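Side-chain contacts in endoglycosidase (Bacteroides thetaiotaomicron, PDB 6Q64), which probably hydrolyses glycosidic bonds in complex N-glycans as a family 18 glycoside hydrolase of a gut bacterium: residues K119-Q122 and E123-G127; M55-Y58 and F59-I62; G108-S111 and D112-A116; P343-K346 and W347-K350. The protein carries 1 engineered substitution. All coordinates share one frame; numbering follows the deposited sequence.

Contact 1: residues K119-Q122 and E123-G127; sequences KFFQ and EVKGG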
loop_
_atom_site.group_PDB
_atom_site.type_symbol
_atom_site.label_atom_id
_atom_site.label_comp_id
_atom_site.label_asym_id
_atom_site.label_seq_id
_atom_site.Cartn_x
_atom_site.Cartn_y
_atom_site.Cartn_z
ATOM N N LYS A 119 -1.519 -12.218 12.540
ATOM C CA LYS A 119 -1.458 -11.850 13.985
ATOM C C LYS A 119 0.014 -11.583 14.340
ATOM O O LYS A 119 0.288 -10.599 15.074
ATOM C CB LYS A 119 -2.133 -12.900 14.878
ATOM C CG LYS A 119 -2.027 -12.655 16.388
ATOM C CD LYS A 119 -3.200 -13.149 17.227
ATOM C CE LYS A 119 -4.458 -12.322 16.971
ATOM N NZ LYS A 119 -5.697 -12.992 17.450
ATOM N N PHE A 120 0.931 -12.392 13.798
ATOM C CA PHE A 120 2.384 -12.355 14.108
ATOM C C PHE A 120 2.972 -11.104 13.448
ATOM O O PHE A 120 3.608 -10.252 14.117
ATOM C CB PHE A 120 3.073 -13.646 13.643
ATOM C CG PHE A 120 4.517 -13.701 14.037
ATOM C CD1 PHE A 120 5.480 -13.091 13.267
ATOM C CD2 PHE A 120 4.904 -14.273 15.229
ATOM C CE1 PHE A 120 6.805 -13.091 13.665
ATOM C CE2 PHE A 120 6.232 -14.279 15.622
ATOM C CZ PHE A 120 7.179 -13.685 14.838
ATOM N N PHE A 121 2.728 -10.989 12.146
ATOM C CA PHE A 121 3.048 -9.801 11.315
ATOM C C PHE A 121 2.642 -8.500 12.016
ATOM O O PHE A 121 3.416 -7.555 11.983
ATOM C CB PHE A 121 2.330 -9.883 9.974
ATOM C CG PHE A 121 2.764 -8.828 8.993
ATOM C CD1 PHE A 121 4.076 -8.729 8.593
ATOM C CD2 PHE A 121 1.861 -7.933 8.451
ATOM C CE1 PHE A 121 4.465 -7.788 7.654
ATOM C CE2 PHE A 121 2.260 -6.993 7.525
ATOM C CZ PHE A 121 3.560 -6.928 7.120
ATOM N N GLN A 122 1.453 -8.447 12.608
ATOM C CA GLN A 122 0.941 -7.224 13.266
ATOM C C GLN A 122 1.620 -7.011 14.612
ATOM O O GLN A 122 2.119 -5.937 14.786
ATOM C CB GLN A 122 -0.571 -7.280 13.439
ATOM C CG GLN A 122 -1.347 -7.162 12.139
ATOM C CD GLN A 122 -2.782 -7.545 12.372
ATOM O OE1 GLN A 122 -3.134 -8.185 13.374
ATOM N NE2 GLN A 122 -3.627 -7.139 11.439
ATOM N N GLU A 123 1.603 -7.985 15.520
ATOM C CA GLU A 123 1.916 -7.816 16.972
ATOM C C GLU A 123 3.428 -7.872 17.275
ATOM O O GLU A 123 3.873 -7.270 18.277
ATOM C CB GLU A 123 1.250 -8.940 17.757
ATOM C CG GLU A 123 -0.237 -8.730 18.005
ATOM C CD GLU A 123 -0.827 -9.576 19.131
ATOM O OE1 GLU A 123 -1.989 -9.319 19.517
ATOM O OE2 GLU A 123 -0.125 -10.491 19.630
ATOM N N VAL A 124 4.194 -8.625 16.488
ATOM C CA VAL A 124 5.630 -8.903 16.770
ATOM C C VAL A 124 6.453 -8.052 15.812
ATOM O O VAL A 124 7.271 -7.273 16.284
ATOM C CB VAL A 124 5.961 -10.406 16.637
ATOM C CG1 VAL A 124 7.455 -10.656 16.626
ATOM C CG2 VAL A 124 5.306 -11.228 17.722
ATOM N N LYS A 125 6.268 -8.251 14.515
ATOM C CA LYS A 125 6.737 -7.299 13.488
ATOM C C LYS A 125 5.801 -6.101 13.633
ATOM O O LYS A 125 4.689 -6.295 14.165
ATOM C CB LYS A 125 6.661 -7.997 12.133
ATOM C CG LYS A 125 7.529 -9.237 12.034
ATOM C CD LYS A 125 7.696 -9.750 10.618
ATOM C CE LYS A 125 9.148 -9.941 10.243
ATOM N NZ LYS A 125 9.304 -9.968 8.772
ATOM N N GLY A 126 6.142 -4.904 13.216
ATOM C CA GLY A 126 5.134 -3.840 13.440
ATOM C C GLY A 126 4.190 -3.693 12.263
ATOM O O GLY A 126 3.856 -2.536 11.910
ATOM N N GLY A 127 3.857 -4.797 11.601
ATOM C CA GLY A 127 3.436 -4.757 10.185
ATOM C C GLY A 127 1.958 -4.483 10.043
ATOM O O GLY A 127 1.210 -4.701 11.041
#
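Phe120 meets Val124, and Phe121 meets Gly127, in a local contact at the C-terminal end of helix 112-123, where the chain turns toward strand 128-135. With CG set opposite the backbone N (chi1 -175°), the Phe120 ring is brought to Val124, whose CB sits over the ring centre, 4.0 Å from the centroid, as a CH-pi contact. Val124 CG1 approaches Phe120 CZ at 3.5 Å. On the next ring Gly127 CA lies over a face of Phe121, displaced toward the rim and 3.8 Å from the centroid; a CB on Gly127 would run into Phe121 CZ. This is a helix-to-strand connection of the TIM barrel, and the backbone unwinds through it in steps: Val124 N donates to Phe120 O at 2.9 Å, and then Gly127 N reaches back six positions to Phe121 O at 2.8 Å. With an alanine at Phe120, Val124 would probably lose the ring it rests on, leaving a gap there, and Lys92 its cation-pi partner. Lys125 NZ forms a salt bridge with Asp96, while Gln122 NE2 donates to Asn181 O. At the backbone of the same glutamine, Gln122 CA makes a CH...O contact with Gly127 O at 3.4 Å.

Contact 2: residues M55-Y58 and F59-I62; sequences MREY and FAQI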
loop_
_atom_site.group_PDB
_atom_site.type_symbol
_atom_site.label_atom_id
_atom_site.label_comp_id
_atom_site.label_asym_id
_atom_site.label_seq_id
_atom_site.Cartn_x
_atom_site.Cartn_y
_atom_site.Cartn_z
HETATM N N MSE A 55 15.354 -12.498 20.638
HETATM C CA MSE A 55 14.563 -12.230 19.439
HETATM C C MSE A 55 13.310 -11.422 19.747
HETATM O O MSE A 55 12.763 -10.770 18.866
HETATM C CB MSE A 55 14.109 -13.502 18.729
HETATM C CG MSE A 55 15.207 -14.278 18.091
HETATM SE SE MSE A 55 15.919 -13.351 16.550
HETATM C CE MSE A 55 17.485 -13.240 17.647
ATOM N N ARG A 56 12.824 -11.524 20.976
ATOM C CA ARG A 56 11.830 -10.594 21.476
ATOM C C ARG A 56 12.357 -9.152 21.349
ATOM O O ARG A 56 11.631 -8.325 20.756
ATOM C CB ARG A 56 11.476 -10.952 22.922
ATOM C CG ARG A 56 10.101 -11.584 23.057
ATOM C CD ARG A 56 10.036 -12.790 23.969
ATOM N NE ARG A 56 10.185 -12.442 25.371
ATOM C CZ ARG A 56 10.383 -13.324 26.337
ATOM N NH1 ARG A 56 10.440 -14.609 26.043
ATOM N NH2 ARG A 56 10.515 -12.921 27.589
ATOM N N GLU A 57 13.559 -8.898 21.882
ATOM C CA GLU A 57 14.224 -7.579 21.946
ATOM C C GLU A 57 14.500 -7.125 20.514
ATOM O O GLU A 57 14.279 -5.932 20.221
ATOM C CB GLU A 57 15.481 -7.630 22.834
ATOM C CG GLU A 57 16.288 -6.313 22.904
ATOM C CD GLU A 57 15.573 -5.011 23.324
ATOM O OE1 GLU A 57 15.128 -4.920 24.504
ATOM O OE2 GLU A 57 15.475 -4.057 22.483
ATOM N N TYR A 58 14.943 -8.032 19.644
ATOM C CA TYR A 58 15.251 -7.703 18.233
ATOM C C TYR A 58 14.001 -7.095 17.612
ATOM O O TYR A 58 14.132 -6.085 16.964
ATOM C CB TYR A 58 15.653 -8.917 17.392
ATOM C CG TYR A 58 15.607 -8.667 15.900
ATOM C CD1 TYR A 58 16.449 -7.741 15.314
ATOM C CD2 TYR A 58 14.677 -9.296 15.072
ATOM C CE1 TYR A 58 16.403 -7.481 13.948
ATOM C CE2 TYR A 58 14.615 -9.050 13.700
ATOM C CZ TYR A 58 15.489 -8.137 13.130
ATOM O OH TYR A 58 15.488 -7.873 11.786
ATOM N N PHE A 59 12.838 -7.732 17.741
ATOM C CA PHE A 59 11.623 -7.292 17.005
ATOM C C PHE A 59 11.034 -6.063 17.704
ATOM O O PHE A 59 10.208 -5.399 17.093
ATOM C CB PHE A 59 10.578 -8.404 16.883
ATOM C CG PHE A 59 10.879 -9.481 15.873
ATOM C CD1 PHE A 59 10.966 -9.189 14.526
ATOM C CD2 PHE A 59 11.031 -10.799 16.260
ATOM C CE1 PHE A 59 11.223 -10.180 13.596
ATOM C CE2 PHE A 59 11.278 -11.788 15.322
ATOM C CZ PHE A 59 11.383 -11.481 13.991
ATOM N N ALA A 60 11.428 -5.794 18.955
ATOM C CA ALA A 60 11.031 -4.584 19.714
ATOM C C ALA A 60 11.663 -3.357 19.042
ATOM O O ALA A 60 10.948 -2.352 18.867
ATOM C CB ALA A 60 11.436 -4.699 21.160
ATOM N N GLN A 61 12.933 -3.447 18.647
ATOM C CA GLN A 61 13.617 -2.369 17.901
ATOM C C GLN A 61 12.977 -2.242 16.522
ATOM O O GLN A 61 12.905 -1.110 16.016
ATOM C CB GLN A 61 15.093 -2.649 17.701
ATOM C CG GLN A 61 15.726 -3.231 18.938
ATOM C CD GLN A 61 16.547 -2.213 19.671
ATOM O OE1 GLN A 61 16.157 -1.049 19.766
ATOM N NE2 GLN A 61 17.692 -2.664 20.177
ATOM N N ILE A 62 12.551 -3.346 15.918
ATOM C CA ILE A 62 11.916 -3.267 14.575
ATOM C C ILE A 62 10.623 -2.481 14.745
ATOM O O ILE A 62 10.392 -1.569 13.956
ATOM C CB ILE A 62 11.692 -4.648 13.933
ATOM C CG1 ILE A 62 13.025 -5.353 13.688
ATOM C CG2 ILE A 62 10.912 -4.528 12.631
ATOM C CD1 ILE A 62 14.013 -4.513 12.925
#
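The Tyr58 ring turns its edge into the face of the Phe59 ring, an edge-to-face aromatic pair with centroids 4.9 Å apart and planes inclined at 58°. Tyr58 CD2 stands over the centre of the Phe59 ring, and beside it Tyr58 CE2 comes within 3.6 Å of Phe59 CE1. One face of the tyrosine is used as well: Ile62 CG1 lies over it, set toward the rim and 4.0 Å from the centroid, in a CH-pi contact one helical turn further on. Tyr58 CG is anti to the backbone N (chi1 164°) and beside the carbonyl carbon, which carries the ring along the helix toward Ile62. All of this lies on helix 53-65, which precedes strand 72-76 of the barrel. Phe59 is the buried member, packed against Leu51, Val124 and Lys125, and Tyr58 OH is held by a hydrogen bond to Asp96. Met55 O, of a selenomethionine, accepts from Phe59 N at 3.2 Å and also lies close to Phe59 CD2, at 3.1 Å. On the solvent side, Glu57 OE2 and Gln61 NE2 are 3.5 Å apart but poorly angled for a hydrogen bond, their carboxylate and amide planes 76° apart; the backbone bond from Gln61 N to Glu57 O, at 3.2 Å, is the one that joins these two residues.

Contact 3: residues G108-S111 and D112-A116; sequences GYLS and DEQKA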
loop_
_atom_site.group_PDB
_atom_site.type_symbol
_atom_site.label_atom_id
_atom_site.label_comp_id
_atom_site.label_asym_id
_atom_site.label_seq_id
_atom_site.Cartn_x
_atom_site.Cartn_y
_atom_site.Cartn_z
ATOM N N GLY A 108 -12.040 -12.067 1.293
ATOM C CA GLY A 108 -12.518 -12.480 2.617
ATOM C C GLY A 108 -12.207 -13.940 2.836
ATOM O O GLY A 108 -11.153 -14.395 2.342
ATOM N N TYR A 109 -13.078 -14.624 3.573
ATOM C CA TYR A 109 -12.976 -16.073 3.871
ATOM C C TYR A 109 -11.516 -16.478 4.163
ATOM O O TYR A 109 -11.055 -17.409 3.480
ATOM C CB TYR A 109 -13.495 -16.841 2.656
ATOM C CG TYR A 109 -14.964 -16.688 2.335
ATOM C CD1 TYR A 109 -15.922 -17.307 3.125
ATOM C CD2 TYR A 109 -15.399 -16.021 1.196
ATOM C CE1 TYR A 109 -17.272 -17.242 2.821
ATOM C CE2 TYR A 109 -16.746 -15.942 0.878
ATOM C CZ TYR A 109 -17.683 -16.552 1.697
ATOM O OH TYR A 109 -19.015 -16.487 1.429
ATOM N N LEU A 110 -10.812 -15.820 5.105
ATOM C CA LEU A 110 -9.396 -16.134 5.471
ATOM C C LEU A 110 -9.295 -17.477 6.224
ATOM O O LEU A 110 -10.161 -17.755 7.087
ATOM C CB LEU A 110 -8.808 -15.019 6.345
ATOM C CG LEU A 110 -8.638 -13.631 5.708
ATOM C CD1 LEU A 110 -7.829 -12.721 6.626
ATOM C CD2 LEU A 110 -7.986 -13.674 4.329
ATOM N N SER A 111 -8.247 -18.264 5.938
ATOM C CA SER A 111 -7.868 -19.499 6.677
ATOM C C SER A 111 -7.344 -19.138 8.073
ATOM O O SER A 111 -6.868 -18.009 8.262
ATOM C CB SER A 111 -6.853 -20.329 5.908
ATOM O OG SER A 111 -5.555 -19.733 5.869
ATOM N N ASP A 112 -7.432 -20.081 9.008
ATOM C CA ASP A 112 -6.881 -19.990 10.391
ATOM C C ASP A 112 -5.364 -19.685 10.337
ATOM O O ASP A 112 -4.821 -19.013 11.292
ATOM C CB ASP A 112 -7.159 -21.298 11.150
ATOM C CG ASP A 112 -8.631 -21.593 11.397
ATOM O OD1 ASP A 112 -9.482 -20.670 11.170
ATOM O OD2 ASP A 112 -8.912 -22.739 11.809
ATOM N N GLU A 113 -4.706 -20.197 9.276
ATOM C CA GLU A 113 -3.243 -20.067 9.010
ATOM C C GLU A 113 -2.944 -18.653 8.453
ATOM O O GLU A 113 -1.847 -18.115 8.718
ATOM C CB GLU A 113 -2.739 -21.181 8.070
ATOM C CG GLU A 113 -3.080 -22.602 8.509
ATOM C CD GLU A 113 -4.388 -23.196 7.989
ATOM O OE1 GLU A 113 -5.144 -23.760 8.803
ATOM O OE2 GLU A 113 -4.650 -23.100 6.768
ATOM N N GLN A 114 -3.859 -18.081 7.670
ATOM C CA GLN A 114 -3.837 -16.647 7.286
ATOM C C GLN A 114 -4.018 -15.797 8.548
ATOM O O GLN A 114 -3.183 -14.905 8.783
ATOM C CB GLN A 114 -4.931 -16.321 6.265
ATOM C CG GLN A 114 -4.436 -16.350 4.826
ATOM C CD GLN A 114 -5.535 -16.576 3.819
ATOM O OE1 GLN A 114 -6.662 -16.961 4.157
ATOM N NE2 GLN A 114 -5.204 -16.337 2.553
ATOM N N LYS A 115 -5.062 -16.058 9.334
ATOM C CA LYS A 115 -5.356 -15.253 10.550
ATOM C C LYS A 115 -4.104 -15.179 11.441
ATOM O O LYS A 115 -3.843 -14.061 11.961
ATOM C CB LYS A 115 -6.585 -15.806 11.268
ATOM C CG LYS A 115 -7.893 -15.611 10.505
ATOM C CD LYS A 115 -9.134 -16.039 11.283
ATOM C CE LYS A 115 -10.097 -16.844 10.446
ATOM N NZ LYS A 115 -11.324 -17.129 11.210
ATOM N N ALA A 116 -3.340 -16.289 11.568
ATOM C CA ALA A 116 -2.193 -16.461 12.507
ATOM C C ALA A 116 -0.928 -15.751 12.007
ATOM O O ALA A 116 -0.177 -15.226 12.858
ATOM C CB ALA A 116 -1.896 -17.923 12.716
#
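Gln114 folds back from the first turn of helix 112-123 onto Ser111, the N-cap residue, and the two form a capping box. Starting at the backbone, Gln114 CB lies 3.3 Å from Ser111 O. Gln114 CG then passes Ser111 OG, and the chain runs on extended, crossing the Leu110 side chain at about a right angle, with Gln114 CD 3.8 Å from Leu110 CD2. At the tip, OE1 of Gln114 accepts from Ser111 N at 2.7 Å, a fairly straight bond (158° at the hydrogen) lying in the plane of the amide carbonyl. The same oxygen takes a second, weak bond from Ser111 OG at 3.4 Å. The other branch, Gln114 NE2, donates to Trp80 O, which fixes which way round the amide sits. The return half of the box is Gln114 N donating to Ser111 OG at 3.0 Å; with chi1 at 71° the hydroxyl is placed between the serine's own N and carbonyl carbon, close over the helix start. A leucine in place of Gln114 would probably leave Ser111 N and Trp80 O without their side-chain partners, with only the Gln114 N to Ser111 OG half of the capping box remaining. Beside it the regular helical bonding begins, with Lys115 N donating to Ser111 O at 2.9 Å. The bent lysine chain brings Lys115 CE to 3.5 Å from Leu110 O.

Contact 4: residues P343-K346 and W347-K350; sequences PPYK and WLRK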
loop_
_atom_site.group_PDB
_atom_site.type_symbol
_atom_site.label_atom_id
_atom_site.label_comp_id
_atom_site.label_asym_id
_atom_site.label_seq_id
_atom_site.Cartn_x
_atom_site.Cartn_y
_atom_site.Cartn_z
ATOM N N PRO A 343 20.025 -12.570 -3.452
ATOM C CA PRO A 343 19.205 -13.275 -2.469
ATOM C C PRO A 343 17.718 -13.106 -2.668
ATOM O O PRO A 343 17.326 -12.204 -3.384
ATOM C CB PRO A 343 19.445 -12.539 -1.145
ATOM C CG PRO A 343 20.043 -11.198 -1.541
ATOM C CD PRO A 343 20.748 -11.436 -2.861
ATOM N N PRO A 344 16.852 -13.839 -1.935
ATOM C CA PRO A 344 15.414 -13.593 -1.986
ATOM C C PRO A 344 15.100 -12.186 -1.466
ATOM O O PRO A 344 15.703 -11.814 -0.449
ATOM C CB PRO A 344 14.782 -14.675 -1.094
ATOM C CG PRO A 344 15.911 -15.174 -0.220
ATOM C CD PRO A 344 17.184 -14.923 -1.000
ATOM N N TYR A 345 14.168 -11.501 -2.156
ATOM C CA TYR A 345 13.756 -10.075 -1.974
ATOM C C TYR A 345 14.967 -9.142 -2.197
ATOM O O TYR A 345 15.138 -8.094 -1.526
ATOM C CB TYR A 345 13.044 -9.865 -0.635
ATOM C CG TYR A 345 11.584 -10.230 -0.658
ATOM C CD1 TYR A 345 10.648 -9.406 -1.249
ATOM C CD2 TYR A 345 11.134 -11.418 -0.116
ATOM C CE1 TYR A 345 9.304 -9.749 -1.295
ATOM C CE2 TYR A 345 9.799 -11.777 -0.139
ATOM C CZ TYR A 345 8.882 -10.936 -0.735
ATOM O OH TYR A 345 7.566 -11.273 -0.764
ATOM N N LYS A 346 15.778 -9.510 -3.184
ATOM C CA LYS A 346 17.065 -8.849 -3.489
ATOM C C LYS A 346 16.815 -7.345 -3.563
ATOM O O LYS A 346 17.489 -6.581 -2.841
ATOM C CB LYS A 346 17.615 -9.380 -4.819
ATOM C CG LYS A 346 18.957 -8.808 -5.250
ATOM C CD LYS A 346 19.323 -9.233 -6.631
ATOM C CE LYS A 346 20.654 -8.694 -7.115
ATOM N NZ LYS A 346 20.817 -8.939 -8.580
ATOM N N TRP A 347 15.886 -6.966 -4.435
ATOM C CA TRP A 347 15.750 -5.578 -4.931
ATOM C C TRP A 347 15.088 -4.734 -3.852
ATOM O O TRP A 347 15.657 -3.717 -3.441
ATOM C CB TRP A 347 14.971 -5.579 -6.236
ATOM C CG TRP A 347 15.765 -6.219 -7.326
ATOM C CD1 TRP A 347 15.426 -7.310 -8.061
ATOM C CD2 TRP A 347 17.056 -5.812 -7.797
ATOM N NE1 TRP A 347 16.391 -7.585 -8.991
ATOM C CE2 TRP A 347 17.413 -6.695 -8.839
ATOM C CE3 TRP A 347 17.921 -4.760 -7.474
ATOM C CZ2 TRP A 347 18.614 -6.580 -9.532
ATOM C CZ3 TRP A 347 19.114 -4.648 -8.151
ATOM C CH2 TRP A 347 19.463 -5.567 -9.150
ATOM N N LEU A 348 13.953 -5.187 -3.340
ATOM C CA LEU A 348 13.317 -4.467 -2.219
ATOM C C LEU A 348 14.328 -4.252 -1.072
ATOM O O LEU A 348 14.428 -3.120 -0.586
ATOM C CB LEU A 348 12.066 -5.227 -1.782
ATOM C CG LEU A 348 11.168 -4.461 -0.815
ATOM C CD1 LEU A 348 10.693 -3.139 -1.418
ATOM C CD2 LEU A 348 9.979 -5.317 -0.390
ATOM N N ARG A 349 15.073 -5.272 -0.644
ATOM C CA ARG A 349 15.978 -5.169 0.541
ATOM C C ARG A 349 17.099 -4.141 0.285
ATOM O O ARG A 349 17.480 -3.343 1.206
ATOM C CB ARG A 349 16.623 -6.525 0.803
ATOM C CG ARG A 349 15.929 -7.385 1.842
ATOM C CD ARG A 349 16.839 -8.550 2.190
ATOM N NE ARG A 349 16.090 -9.779 2.327
ATOM C CZ ARG A 349 15.436 -10.141 3.426
ATOM N NH1 ARG A 349 15.451 -9.372 4.506
ATOM N NH2 ARG A 349 14.778 -11.291 3.449
ATOM N N LYS A 350 17.665 -4.232 -0.910
ATOM C CA LYS A 350 18.737 -3.342 -1.363
ATOM C C LYS A 350 18.178 -1.919 -1.382
ATOM O O LYS A 350 18.801 -1.021 -0.782
ATOM C CB LYS A 350 19.212 -3.755 -2.756
ATOM C CG LYS A 350 20.615 -3.281 -3.107
ATOM C CD LYS A 350 21.000 -3.723 -4.472
ATOM C CE LYS A 350 22.368 -4.364 -4.506
ATOM N NZ LYS A 350 23.417 -3.309 -4.564
#
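Arg349 and Lys350 reach back with their backbone NH groups to Tyr345 and Lys346, the residues that start helix 346-358. Arg349 N donates to Tyr345 O at 3.0 Å, and Lys350 N to Lys346 O at the same length. A third bond comes from a side chain: Arg349 NE points at Pro344 O, which lies at the edge of the guanidinium and in its plane. It is almost straight at 173° but weak, with 3.5 Å between the two atoms. The three accepting carbonyls belong to a type II beta turn from Pro343 to Lys346, in which Tyr345 has a positive phi and is the N-cap. The turn leads from the loop after strand 329-333, the last strand of the TIM barrel, into the helix.

Contacts over a ring are made by Lys346. Its chain, fully extended beyond a CG anti to the backbone N (chi1 -179°), runs alongside Trp347 in the same direction, so that Lys346 CE lies over the six-membered ring, 4.1 Å from its centroid, in a CH-pi contact. Further out, Lys346 NZ is 3.4 Å from Trp347 CZ2.

Apolar packing is lighter: Tyr345 CD1 meets Leu348 CD2 at 4.2 Å, and the buried tyrosine also touches Leu94 and Pro95.

Two NH groups of the first turn, Trp347 N and Leu348 N, are taken by Asp338 OD1 and OD2. Lys346, Arg349 and Lys350 all lie in or next to that turn, where the helix dipole would probably disfavour positive charge; the Asp338 carboxylate is likely to offset part of that cost.

In the fold
Contacts 1 and 2 touch directly: Phe59 CB of contact 2 lies 3.5 Å from Val124 O of contact 1, and their centres are 11 Å apart. Asp96 ties them further, receiving both Tyr58 OH and Lys125 NZ. Contacts 3 and 1 mark the start and finish of helix 112-123, with centres 15 Å apart. Contact 4 opens helix 346-358 and touches none of the others; its nearest atoms are about 7 Å from contact 2. By barrel topology, contacts 3 and 4 close strand-to-helix loops, on the side where family 18 enzymes carry their active sites. The engineered glutamine probably replaces the family's catalytic glutamate, just after strand 184-189.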